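Local coordinates for protein translation initiation factor eIF-2B (Pyrococcus horikoshii, PDB 1VB5) that probably promotes the exchange of GDP for GTP on initiation factor 2, as a member of the eIF-2B alpha/beta/delta subunit family, at residues A178-V183 / P213-A218. Residues are numbered along the deposited sequence; the frame is centred on the assembly and turned at random.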
ATOM      1  N   ALA B 178      -3.364 -10.892  11.769  1.00 21.20           N
ATOM      2  CA  ALA B 178      -3.043 -10.167  12.993  1.00 23.38           C
ATOM      3  C   ALA B 178      -4.138 -10.283  14.034  1.00 22.70           C
ATOM      4  O   ALA B 178      -5.288 -10.564  13.702  1.00 25.86           O
ATOM      5  CB  ALA B 178      -2.794  -8.697  12.675  1.00 23.76           C
ATOM      6  N   SER B 179      -3.774 -10.070  15.294  1.00 20.45           N
ATOM      7  CA  SER B 179      -4.734 -10.115  16.390  1.00 19.80           C
ATOM      8  C   SER B 179      -4.847  -8.704  16.968  1.00 20.07           C
ATOM      9  O   SER B 179      -5.756  -8.403  17.749  1.00 23.54           O
ATOM     10  CB  SER B 179      -4.260 -11.076  17.478  1.00 23.69           C
ATOM     11  OG  SER B 179      -3.038 -10.629  18.039  1.00 26.46           O
ATOM     12  N   ILE B 180      -3.909  -7.845  16.579  1.00 16.47           N
ATOM     13  CA  ILE B 180      -3.895  -6.468  17.048  1.00 16.83           C
ATOM     14  C   ILE B 180      -2.943  -5.633  16.203  1.00 18.67           C
ATOM     15  O   ILE B 180      -1.932  -6.130  15.714  1.00 22.07           O
ATOM     16  CB  ILE B 180      -3.474  -6.391  18.541  1.00 17.46           C
ATOM     17  CG1 ILE B 180      -3.532  -4.945  19.031  1.00 17.38           C
ATOM     18  CG2 ILE B 180      -2.073  -6.946  18.722  1.00 17.33           C
ATOM     19  CD1 ILE B 180      -3.364  -4.809  20.548  1.00 15.34           C
ATOM     20  N   ALA B 181      -3.287  -4.365  16.022  1.00 18.61           N
ATOM     21  CA  ALA B 181      -2.476  -3.450  15.241  1.00 14.48           C
ATOM     22  C   ALA B 181      -2.002  -2.318  16.148  1.00 20.68           C
ATOM     23  O   ALA B 181      -2.768  -1.803  16.968  1.00 15.71           O
ATOM     24  CB  ALA B 181      -3.296  -2.888  14.079  1.00 14.79           C
ATOM     25  N   ILE B 182      -0.734  -1.944  15.999  1.00 16.05           N
ATOM     26  CA  ILE B 182      -0.144  -0.875  16.786  1.00 13.81           C
ATOM     27  C   ILE B 182       0.741  -0.027  15.887  1.00 15.73           C
ATOM     28  O   ILE B 182       1.751  -0.506  15.376  1.00 22.39           O
ATOM     29  CB  ILE B 182       0.725  -1.429  17.947  1.00 16.18           C
ATOM     30  CG1 ILE B 182      -0.130  -2.274  18.890  1.00 20.49           C
ATOM     31  CG2 ILE B 182       1.357  -0.277  18.722  1.00 21.93           C
ATOM     32  CD1 ILE B 182       0.643  -2.870  20.065  1.00 19.56           C
ATOM     33  N   VAL B 183       0.355   1.228  15.682  1.00 17.04           N
ATOM     34  CA  VAL B 183       1.139   2.135  14.860  1.00 14.46           C
ATOM     35  C   VAL B 183       1.466   3.385  15.668  1.00 19.68           C
ATOM     36  O   VAL B 183       0.867   3.633  16.719  1.00 18.41           O
ATOM     37  CB  VAL B 183       0.374   2.553  13.578  1.00 19.41           C
ATOM     38  CG1 VAL B 183       0.003   1.308  12.762  1.00 21.34           C
ATOM     39  CG2 VAL B 183      -0.876   3.345  13.939  1.00 14.36           C
ATOM     40  N   PRO B 213      -8.474  -4.957  16.621  1.00 15.32           N
ATOM     41  CA  PRO B 213      -8.260  -3.722  17.382  1.00 17.44           C
ATOM     42  C   PRO B 213      -7.057  -2.934  16.901  1.00 14.85           C
ATOM     43  O   PRO B 213      -5.945  -3.452  16.808  1.00 15.85           O
ATOM     44  CB  PRO B 213      -8.141  -4.206  18.834  1.00 17.99           C
ATOM     45  CG  PRO B 213      -7.897  -5.692  18.720  1.00 30.81           C
ATOM     46  CD  PRO B 213      -8.665  -6.110  17.513  1.00 15.73           C
ATOM     47  N   PHE B 214      -7.304  -1.666  16.600  1.00 15.40           N
ATOM     48  CA  PHE B 214      -6.295  -0.753  16.071  1.00 16.47           C
ATOM     49  C   PHE B 214      -5.879   0.291  17.110  1.00 19.55           C
ATOM     50  O   PHE B 214      -6.665   1.170  17.459  1.00 14.70           O
ATOM     51  CB  PHE B 214      -6.885  -0.053  14.841  1.00 14.82           C
ATOM     52  CG  PHE B 214      -5.888   0.710  14.015  1.00 14.37           C
ATOM     53  CD1 PHE B 214      -5.222   0.091  12.961  1.00 12.44           C
ATOM     54  CD2 PHE B 214      -5.668   2.062  14.242  1.00 14.38           C
ATOM     55  CE1 PHE B 214      -4.362   0.813  12.140  1.00 17.25           C
ATOM     56  CE2 PHE B 214      -4.807   2.796  13.427  1.00 14.11           C
ATOM     57  CZ  PHE B 214      -4.154   2.167  12.371  1.00 18.15           C
ATOM     58  N   TYR B 215      -4.639   0.208  17.588  1.00 21.77           N
ATOM     59  CA  TYR B 215      -4.153   1.167  18.580  1.00 16.61           C
ATOM     60  C   TYR B 215      -3.076   2.079  18.030  1.00 14.86           C
ATOM     61  O   TYR B 215      -2.257   1.675  17.198  1.00 14.65           O
ATOM     62  CB  TYR B 215      -3.607   0.449  19.818  1.00 15.24           C
ATOM     63  CG  TYR B 215      -4.669  -0.152  20.711  1.00 13.10           C
ATOM     64  CD1 TYR B 215      -5.239  -1.399  20.422  1.00 14.38           C
ATOM     65  CD2 TYR B 215      -5.107   0.529  21.848  1.00 13.02           C
ATOM     66  CE1 TYR B 215      -6.219  -1.949  21.256  1.00 13.16           C
ATOM     67  CE2 TYR B 215      -6.085  -0.008  22.681  1.00  9.59           C
ATOM     68  CZ  TYR B 215      -6.633  -1.243  22.387  1.00 14.90           C
ATOM     69  OH  TYR B 215      -7.566  -1.784  23.251  1.00 20.76           O
ATOM     70  N   VAL B 216      -3.080   3.313  18.515  1.00 13.44           N
ATOM     71  CA  VAL B 216      -2.110   4.311  18.103  1.00 17.98           C
ATOM     72  C   VAL B 216      -1.264   4.694  19.314  1.00 20.84           C
ATOM     73  O   VAL B 216      -1.800   4.966  20.385  1.00 19.22           O
ATOM     74  CB  VAL B 216      -2.816   5.572  17.564  1.00 21.71           C
ATOM     75  CG1 VAL B 216      -1.784   6.662  17.258  1.00 23.76           C
ATOM     76  CG2 VAL B 216      -3.619   5.219  16.323  1.00 14.15           C
ATOM     77  N   ALA B 217       0.052   4.690  19.147  1.00 21.29           N
ATOM     78  CA  ALA B 217       0.954   5.049  20.238  1.00 18.99           C
ATOM     79  C   ALA B 217       1.441   6.470  20.013  1.00 19.13           C
ATOM     80  O   ALA B 217       2.134   6.747  19.031  1.00 16.72           O
ATOM     81  CB  ALA B 217       2.141   4.090  20.276  1.00 19.81           C
ATOM     82  N   ALA B 218       1.077   7.375  20.915  1.00 15.32           N
ATOM     83  CA  ALA B 218       1.493   8.763  20.775  1.00 17.38           C
ATOM     84  C   ALA B 218       1.695   9.455  22.114  1.00 16.68           C
ATOM     85  O   ALA B 218       0.767   9.562  22.911  1.00 17.50           O
ATOM     86  CB  ALA B 218       0.465   9.530  19.955  1.00 17.97           C
TER
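V183 and F214 meet nearly at right angles on one face of a parallel strand pair, CG2 of V183 lying 3.8 Å from CZ of F214. CG2 of V183 also meets CG2 of V216. F214 has its CG anti to the backbone N (chi1 -168°), a turn that carries the ring across to the neighbouring strand; its CD1 approaches CB of A181 at 3.7 Å. Helix 200-209 closes over this face through T200, L203 and A204, and here the packing is dense.

Between the strands, four hydrogen bonds run in parallel register. A181 gives its N-H to O of P213, while its O accepts from N of Y215 at 2.8 Å; V183 donates to O of Y215 and accepts from N of A217. The A181 O to Y215 N bond is nearly straight at the hydrogen (169°), although the donor is tilted from the carbonyl plane. O of Y215 also receives a CA-H...O contact from I182.

The opposite face is looser near the start of the strands, where Y215 and P213 are partly exposed. I180 extends with CG1 anti to the backbone N (chi1 -177°), bringing CD1 to 3.9 Å from CD1 of the Y215 ring. An alanine here would probably open a gap beside that ring, leaving it freer to turn. Farther along, helix 120-131 packs against I182 and A217, and strand 111-115 flanks 180-183. The two strands, joined by a connection that includes strands 187-188 and 194-197 and then helix 200-209, are adjacent in the parallel part of a mixed sheet, an arrangement characteristic of a Rossmann-like alpha/beta domain.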